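Local coordinates for protein 3-hydroxyacyl-CoA dehydrogenase type-2 (Mycobacterium avium, PDB 3PPI) that probably catalyses the NAD-dependent oxidation of 3-hydroxyacyl-CoA thioesters to 3-ketoacyl-CoA, as a tetrameric short-chain dehydrogenase/reductase, at residues A45-L50 with D72-R77; N146-V151 with G167-T172. All blocks are in the same frame, centred on the assembly; numbering follows the deposited sequence.

Interaction 1 of 2, residues A45-L50 with D72-R77; sequences ATVRRL and DELGNR. With MG (magnesium ion), chain E.
Arg48 reaches from helix 41-52 to the end of helix 64-74 and grips the carboxylate of Glu73 end-on, one guanidinium nitrogen to each oxygen. NH1 donates to Glu73 OE2 over 2.8 Å and NH2 to Glu73 OE1 over 2.9 Å, both bonds fairly straight. The two side chains cross at about a right angle, and their flat groups are twisted by 52° rather than coplanar. Glu73 lies at the edge of the guanidinium, but the carboxylate is tipped: NH1 meets OE2 from well above the carboxylate plane, whereas NH2 approaches OE1 on its syn side. Both chains are extended to span the gap; in Glu73, CG stands anti to the backbone N (chi1 175°), which carries the carboxylate out toward the arginine. NH2 also forms a salt bridge with Glu44, one turn back on its own helix, so the arginine charge is probably shared between two acids.

Next to this bridge, Leu74 points at helix 41-52 and splits its methyls: CD1 packs 3.7 Å from Val47 CG1, while CD2 lies obliquely to the guanidinium, 4.1 Å from Arg48 NH1. Both helices belong to the Rossmann fold, flanking the parallel sheet beside strands 31-36 and 56-61; Val47 also rests on Val35, Val57 and Ile59 of those strands and touches the glycine-rich motif, which fits the dinucleotide-binding pattern of Rossmann folds. Helix 64-74 stops at Gly75, which takes a positive phi (99°) and turns its carbonyl O onto a magnesium ion at 2.3 Å. Ala78 O and three waters are further ligands. One of these waters donates a hydrogen bond to Asp72 OD1 at 3.1 Å, tying the last helical turn to the metal's water shell.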
ATOM      1  N   ALA A  45     -27.655  -1.453  -9.460  1.00 20.78           N
ATOM      2  CA  ALA A  45     -27.520  -2.846  -9.027  1.00 20.30           C
ATOM      3  C   ALA A  45     -27.520  -2.930  -7.488  1.00 19.62           C
ATOM      4  O   ALA A  45     -28.077  -3.866  -6.890  1.00 19.40           O
ATOM      5  CB  ALA A  45     -26.254  -3.471  -9.616  1.00 18.94           C
ATOM      6  N   THR A  46     -26.921  -1.928  -6.856  1.00 18.11           N
ATOM      7  CA  THR A  46     -26.885  -1.847  -5.402  1.00 18.14           C
ATOM      8  C   THR A  46     -28.297  -1.631  -4.869  1.00 19.14           C
ATOM      9  O   THR A  46     -28.725  -2.337  -3.970  1.00 19.46           O
ATOM     10  CB  THR A  46     -25.947  -0.723  -4.932  1.00 17.08           C
ATOM     11  OG1 THR A  46     -24.654  -0.949  -5.499  1.00 16.52           O
ATOM     12  CG2 THR A  46     -25.838  -0.666  -3.394  1.00 16.08           C
ATOM     13  N   VAL A  47     -29.028  -0.685  -5.456  1.00 19.98           N
ATOM     14  CA  VAL A  47     -30.420  -0.466  -5.069  1.00 20.99           C
ATOM     15  C   VAL A  47     -31.238  -1.766  -5.154  1.00 21.87           C
ATOM     16  O   VAL A  47     -31.914  -2.148  -4.187  1.00 22.48           O
ATOM     17  CB  VAL A  47     -31.082   0.632  -5.912  1.00 21.25           C
ATOM     18  CG1 VAL A  47     -32.601   0.677  -5.645  1.00 22.00           C
ATOM     19  CG2 VAL A  47     -30.428   1.998  -5.618  1.00 21.16           C
ATOM     20  N   ARG A  48     -31.164  -2.436  -6.300  1.00 22.52           N
ATOM     21  CA  ARG A  48     -31.920  -3.669  -6.517  1.00 23.55           C
ATOM     22  C   ARG A  48     -31.570  -4.715  -5.449  1.00 23.12           C
ATOM     23  O   ARG A  48     -32.454  -5.369  -4.904  1.00 23.72           O
ATOM     24  CB  ARG A  48     -31.651  -4.226  -7.921  1.00 23.59           C
ATOM     25  CG  ARG A  48     -32.264  -3.392  -9.039  1.00 25.60           C
ATOM     26  CD  ARG A  48     -32.047  -4.036 -10.386  1.00 26.29           C
ATOM     27  NE  ARG A  48     -32.571  -3.223 -11.490  1.00 27.66           N
ATOM     28  CZ  ARG A  48     -33.843  -3.212 -11.886  1.00 29.03           C
ATOM     29  NH1 ARG A  48     -34.755  -3.955 -11.264  1.00 29.46           N
ATOM     30  NH2 ARG A  48     -34.209  -2.441 -12.902  1.00 29.78           N
ATOM     31  N   ARG A  49     -30.281  -4.865  -5.167  1.00 22.16           N
ATOM     32  CA  ARG A  49     -29.798  -5.830  -4.174  1.00 21.89           C
ATOM     33  C   ARG A  49     -30.272  -5.483  -2.768  1.00 21.99           C
ATOM     34  O   ARG A  49     -30.786  -6.338  -2.055  1.00 21.43           O
ATOM     35  CB  ARG A  49     -28.264  -5.878  -4.180  1.00 21.40           C
ATOM     36  CG  ARG A  49     -27.625  -6.755  -3.099  1.00 21.46           C
ATOM     37  CD  ARG A  49     -28.095  -8.206  -3.151  1.00 22.73           C
ATOM     38  NE  ARG A  49     -27.463  -8.988  -2.087  1.00 24.00           N
ATOM     39  CZ  ARG A  49     -26.324  -9.668  -2.189  1.00 23.13           C
ATOM     40  NH1 ARG A  49     -25.631  -9.711  -3.316  1.00 23.12           N
ATOM     41  NH2 ARG A  49     -25.867 -10.314  -1.130  1.00 24.11           N
ATOM     42  N   LEU A  50     -30.066  -4.238  -2.353  1.00 22.02           N
ATOM     43  CA  LEU A  50     -30.447  -3.854  -0.993  1.00 22.60           C
ATOM     44  C   LEU A  50     -31.969  -3.929  -0.802  1.00 24.44           C
ATOM     45  O   LEU A  50     -32.440  -4.352   0.248  1.00 25.03           O
ATOM     46  CB  LEU A  50     -29.916  -2.471  -0.650  1.00 22.61           C
ATOM     47  CG  LEU A  50     -28.396  -2.298  -0.584  1.00 20.81           C
ATOM     48  CD1 LEU A  50     -28.065  -0.851  -0.109  1.00 20.17           C
ATOM     49  CD2 LEU A  50     -27.745  -3.346   0.313  1.00 20.29           C
ATOM     50  N   ASP A  72     -40.477   3.129  -9.374  1.00 37.65           N
ATOM     51  CA  ASP A  72     -41.807   2.607  -9.714  1.00 39.68           C
ATOM     52  C   ASP A  72     -41.763   1.095  -9.915  1.00 39.69           C
ATOM     53  O   ASP A  72     -42.609   0.375  -9.393  1.00 40.39           O
ATOM     54  CB  ASP A  72     -42.374   3.282 -10.975  1.00 40.91           C
ATOM     55  CG  ASP A  72     -42.650   4.774 -10.777  1.00 42.79           C
ATOM     56  OD1 ASP A  72     -42.688   5.239  -9.619  1.00 44.25           O
ATOM     57  OD2 ASP A  72     -42.815   5.492 -11.789  1.00 46.57           O
ATOM     58  N   GLU A  73     -40.768   0.616 -10.658  1.00 39.20           N
ATOM     59  CA  GLU A  73     -40.599  -0.820 -10.891  1.00 39.05           C
ATOM     60  C   GLU A  73     -40.481  -1.597  -9.585  1.00 38.49           C
ATOM     61  O   GLU A  73     -41.019  -2.689  -9.474  1.00 38.67           O
ATOM     62  CB  GLU A  73     -39.343  -1.084 -11.742  1.00 38.45           C
ATOM     63  CG  GLU A  73     -39.008  -2.579 -11.939  1.00 38.96           C
ATOM     64  CD  GLU A  73     -37.669  -2.817 -12.625  1.00 38.48           C
ATOM     65  OE1 GLU A  73     -37.085  -1.866 -13.179  1.00 38.74           O
ATOM     66  OE2 GLU A  73     -37.183  -3.966 -12.600  1.00 39.54           O
ATOM     67  N   LEU A  74     -39.752  -1.054  -8.607  1.00 37.44           N
ATOM     68  CA  LEU A  74     -39.487  -1.790  -7.364  1.00 36.75           C
ATOM     69  C   LEU A  74     -40.631  -1.714  -6.345  1.00 37.83           C
ATOM     70  O   LEU A  74     -40.750  -2.593  -5.493  1.00 37.78           O
ATOM     71  CB  LEU A  74     -38.175  -1.322  -6.722  1.00 35.44           C
ATOM     72  CG  LEU A  74     -36.897  -1.660  -7.503  1.00 34.03           C
ATOM     73  CD1 LEU A  74     -35.677  -1.164  -6.744  1.00 31.17           C
ATOM     74  CD2 LEU A  74     -36.815  -3.158  -7.763  1.00 33.06           C
ATOM     75  N   GLY A  75     -41.458  -0.677  -6.426  1.00 38.95           N
ATOM     76  CA  GLY A  75     -42.627  -0.549  -5.548  1.00 40.08           C
ATOM     77  C   GLY A  75     -42.407   0.373  -4.358  1.00 40.42           C
ATOM     78  O   GLY A  75     -41.494   1.209  -4.357  1.00 39.08           O
ATOM     79  N   ASN A  76     -43.234   0.201  -3.332  1.00 41.36           N
ATOM     80  CA  ASN A  76     -43.371   1.211  -2.266  1.00 42.39           C
ATOM     81  C   ASN A  76     -42.242   1.292  -1.231  1.00 40.80           C
ATOM     82  O   ASN A  76     -42.237   2.216  -0.413  1.00 41.69           O
ATOM     83  CB  ASN A  76     -44.725   1.068  -1.553  1.00 44.20           C
ATOM     84  CG  ASN A  76     -45.053  -0.371  -1.208  1.00 46.76           C
ATOM     85  OD1 ASN A  76     -44.276  -1.052  -0.534  1.00 49.59           O
ATOM     86  ND2 ASN A  76     -46.203  -0.851  -1.687  1.00 49.96           N
ATOM     87  N   ARG A  77     -41.299   0.351  -1.263  1.00 38.62           N
ATOM     88  CA  ARG A  77     -40.123   0.410  -0.395  1.00 36.73           C
ATOM     89  C   ARG A  77     -38.926   1.039  -1.124  1.00 34.75           C
ATOM     90  O   ARG A  77     -37.811   1.036  -0.598  1.00 32.91           O
ATOM     91  CB  ARG A  77     -39.760  -0.988   0.105  1.00 36.32           C
ATOM     92  CG  ARG A  77     -40.920  -1.751   0.788  1.00 38.41           C
ATOM     93  CD  ARG A  77     -40.426  -3.050   1.483  1.00 40.09           C
ATOM     94  NE  ARG A  77     -39.983  -4.109   0.563  1.00 40.05           N
ATOM     95  CZ  ARG A  77     -38.717  -4.422   0.249  1.00 41.15           C
ATOM     96  NH1 ARG A  77     -37.654  -3.774   0.755  1.00 38.27           N
ATOM     97  NH2 ARG A  77     -38.504  -5.423  -0.606  1.00 42.43           N
TER
HETATM   98 MG    MG E 300     -41.546   3.309  -5.337  1.00 39.78          MG
HETATM   99  O   HOH W   1     -41.769   5.295  -6.685  1.00 37.37           O
HETATM  100  O   HOH W   2     -43.918   2.720  -5.914  1.00 38.68           O
HETATM  101  O   HOH W   3     -42.889   4.297  -3.571  1.00 43.24           O

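Interaction 2 of 2, residues N146-V151 with G167-T172; sequences NVARLV and GALVLT
Leu169 on strand 167-172 faces helix 130-156 and meets Ala148 and Val151, three residues apart on one side of that helix. Its CB leaves the strand toward the helix, with the CA of Leu169 7.6 Å from the CA of Ala148. At CG the chain stands anti to the carbonyl carbon (chi1 -56°) and forks toward the two helix residues. CD1 goes to Ala148, ending 4.2 Å from its CB. CD2 meets Val151, 3.9 Å from CG1, and here the valine and leucine side chains run alongside each other, pointing opposite ways. No hydrogen bond joins the two segments; the contact is between buried apolar side chains.

The strand is an inner one in the parallel Rossmann-type sheet of the short-chain dehydrogenases, between strands 103-109 and 210-217, and helix 130-156 packs on one face of that sheet. Ala107 on the neighbouring strand 103-109 touches both Leu169 and Val151, extending the apolar layer.

Farther round the helix, Arg149 points away from the strand and folds back on Asn146. Its NE and NH2 both donate to Asn146 OD1, at 3.0 and 2.9 Å, a side-on grip with the oxygen in the guanidinium plane. NH2 is nearly in line with the C=O bond, the angle there being 163°. Glu88 pairs with the same NH2, while Leu150 CD2 lies over one guanidinium face. NH1 bonds to Ala128 O of a second subunit, whose Met130 packs on Arg149 and Asn146, placing this part of the helix at a subunit interface; Ala148 also touches Ile120 of that subunit.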
ATOM      1  N   ASN A 146     -19.658  15.181   1.420  1.00 17.71           N
ATOM      2  CA  ASN A 146     -20.925  15.841   1.742  1.00 18.64           C
ATOM      3  C   ASN A 146     -22.024  14.819   2.053  1.00 18.48           C
ATOM      4  O   ASN A 146     -22.756  14.974   3.026  1.00 18.91           O
ATOM      5  CB  ASN A 146     -21.383  16.767   0.607  1.00 18.97           C
ATOM      6  CG  ASN A 146     -22.526  17.694   1.022  1.00 21.49           C
ATOM      7  OD1 ASN A 146     -22.422  18.433   2.021  1.00 23.12           O
ATOM      8  ND2 ASN A 146     -23.619  17.678   0.246  1.00 20.15           N
ATOM      9  N   VAL A 147     -22.125  13.780   1.234  1.00 18.50           N
ATOM     10  CA  VAL A 147     -23.090  12.712   1.486  1.00 18.61           C
ATOM     11  C   VAL A 147     -22.746  12.033   2.824  1.00 18.89           C
ATOM     12  O   VAL A 147     -23.617  11.849   3.677  1.00 19.47           O
ATOM     13  CB  VAL A 147     -23.126  11.688   0.326  1.00 18.47           C
ATOM     14  CG1 VAL A 147     -24.025  10.498   0.667  1.00 17.17           C
ATOM     15  CG2 VAL A 147     -23.602  12.369  -0.957  1.00 18.26           C
ATOM     16  N   ALA A 148     -21.464  11.725   3.026  1.00 17.99           N
ATOM     17  CA  ALA A 148     -21.041  10.985   4.210  1.00 17.72           C
ATOM     18  C   ALA A 148     -21.301  11.747   5.512  1.00 18.47           C
ATOM     19  O   ALA A 148     -21.755  11.142   6.495  1.00 18.48           O
ATOM     20  CB  ALA A 148     -19.571  10.601   4.116  1.00 16.48           C
ATOM     21  N   ARG A 149     -20.980  13.048   5.536  1.00 18.14           N
ATOM     22  CA  ARG A 149     -21.119  13.811   6.752  1.00 18.60           C
ATOM     23  C   ARG A 149     -22.589  13.921   7.169  1.00 19.49           C
ATOM     24  O   ARG A 149     -22.913  13.748   8.341  1.00 19.72           O
ATOM     25  CB  ARG A 149     -20.427  15.178   6.649  1.00 19.00           C
ATOM     26  CG  ARG A 149     -21.198  16.229   5.923  1.00 19.71           C
ATOM     27  CD  ARG A 149     -20.367  17.471   5.535  1.00 20.25           C
ATOM     28  NE  ARG A 149     -21.272  18.341   4.778  1.00 19.25           N
ATOM     29  CZ  ARG A 149     -22.118  19.221   5.307  1.00 20.10           C
ATOM     30  NH1 ARG A 149     -22.146  19.461   6.616  1.00 20.66           N
ATOM     31  NH2 ARG A 149     -22.952  19.875   4.513  1.00 20.66           N
ATOM     32  N   LEU A 150     -23.470  14.149   6.204  1.00 19.41           N
ATOM     33  CA  LEU A 150     -24.885  14.356   6.489  1.00 20.74           C
ATOM     34  C   LEU A 150     -25.588  13.038   6.848  1.00 21.10           C
ATOM     35  O   LEU A 150     -26.376  12.979   7.818  1.00 21.09           O
ATOM     36  CB  LEU A 150     -25.565  15.056   5.297  1.00 21.31           C
ATOM     37  CG  LEU A 150     -25.047  16.475   5.017  1.00 20.01           C
ATOM     38  CD1 LEU A 150     -25.512  17.030   3.650  1.00 19.01           C
ATOM     39  CD2 LEU A 150     -25.478  17.424   6.153  1.00 22.46           C
ATOM     40  N   VAL A 151     -25.273  11.973   6.109  1.00 20.14           N
ATOM     41  CA  VAL A 151     -25.865  10.660   6.392  1.00 20.58           C
ATOM     42  C   VAL A 151     -25.310  10.124   7.726  1.00 20.26           C
ATOM     43  O   VAL A 151     -26.058   9.573   8.533  1.00 20.75           O
ATOM     44  CB  VAL A 151     -25.623   9.651   5.238  1.00 20.32           C
ATOM     45  CG1 VAL A 151     -26.040   8.234   5.657  1.00 22.42           C
ATOM     46  CG2 VAL A 151     -26.375  10.087   3.973  1.00 20.34           C
ATOM     47  N   GLY A 167     -24.905   1.632  12.196  1.00 20.21           N
ATOM     48  CA  GLY A 167     -24.994   1.537  10.743  1.00 19.35           C
ATOM     49  C   GLY A 167     -23.649   1.431  10.053  1.00 18.22           C
ATOM     50  O   GLY A 167     -22.633   1.156  10.698  1.00 17.94           O
ATOM     51  N   ALA A 168     -23.648   1.658   8.743  1.00 17.24           N
ATOM     52  CA  ALA A 168     -22.452   1.482   7.927  1.00 17.06           C
ATOM     53  C   ALA A 168     -22.544   2.241   6.619  1.00 16.91           C
ATOM     54  O   ALA A 168     -23.629   2.375   6.043  1.00 17.96           O
ATOM     55  CB  ALA A 168     -22.195  -0.010   7.652  1.00 16.42           C
ATOM     56  N   LEU A 169     -21.392   2.731   6.168  1.00 17.10           N
ATOM     57  CA  LEU A 169     -21.262   3.438   4.905  1.00 17.01           C
ATOM     58  C   LEU A 169     -20.317   2.660   3.997  1.00 16.36           C
ATOM     59  O   LEU A 169     -19.359   2.062   4.473  1.00 16.31           O
ATOM     60  CB  LEU A 169     -20.681   4.830   5.110  1.00 16.67           C
ATOM     61  CG  LEU A 169     -21.379   5.775   6.073  1.00 19.33           C
ATOM     62  CD1 LEU A 169     -20.592   7.108   6.160  1.00 19.25           C
ATOM     63  CD2 LEU A 169     -22.823   5.970   5.674  1.00 21.27           C
ATOM     64  N   VAL A 170     -20.623   2.676   2.700  1.00 15.88           N
ATOM     65  CA  VAL A 170     -19.753   2.190   1.656  1.00 15.39           C
ATOM     66  C   VAL A 170     -19.521   3.355   0.709  1.00 16.27           C
ATOM     67  O   VAL A 170     -20.469   3.898   0.150  1.00 16.96           O
ATOM     68  CB  VAL A 170     -20.369   1.005   0.891  1.00 15.52           C
ATOM     69  CG1 VAL A 170     -19.473   0.549  -0.262  1.00 13.70           C
ATOM     70  CG2 VAL A 170     -20.603  -0.154   1.863  1.00 15.69           C
ATOM     71  N   LEU A 171     -18.258   3.750   0.571  1.00 15.63           N
ATOM     72  CA  LEU A 171     -17.860   4.755  -0.403  1.00 15.71           C
ATOM     73  C   LEU A 171     -17.316   4.034  -1.646  1.00 15.72           C
ATOM     74  O   LEU A 171     -16.933   2.851  -1.578  1.00 15.30           O
ATOM     75  CB  LEU A 171     -16.803   5.672   0.187  1.00 14.79           C
ATOM     76  CG  LEU A 171     -16.941   6.104   1.664  1.00 16.27           C
ATOM     77  CD1 LEU A 171     -15.756   7.001   2.064  1.00 15.25           C
ATOM     78  CD2 LEU A 171     -18.272   6.808   1.907  1.00 16.40           C
ATOM     79  N   THR A 172     -17.292   4.730  -2.779  1.00 15.83           N
ATOM     80  CA  THR A 172     -16.755   4.169  -4.007  1.00 16.43           C
ATOM     81  C   THR A 172     -15.544   4.989  -4.463  1.00 16.00           C
ATOM     82  O   THR A 172     -15.630   6.200  -4.706  1.00 15.61           O
ATOM     83  CB  THR A 172     -17.794   4.086  -5.127  1.00 17.68           C
ATOM     84  OG1 THR A 172     -18.987   3.444  -4.656  1.00 19.95           O
ATOM     85  CG2 THR A 172     -17.236   3.286  -6.326  1.00 16.57           C
TER

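Interactions 1 and 2 follow one another along the chain, the first closing before the second opens; their centres lie 19 Å apart and their nearest atoms about 7 Å, so they do not touch. Both belong to one parallel sheet and its helices. Interaction 1 joins helices 41-52 and 64-74 beside strands 31-36 and 56-61; interaction 2 sets helix 130-156 on strand 167-172, with strand 103-109 standing between the two halves. Interaction 1 is partly buried and carries a magnesium ion. It lies by the glycine-rich motif of the probable cofactor-binding half, whereas interaction 2 is buried and its helix meets a second subunit, linking the sheet to the tetramer.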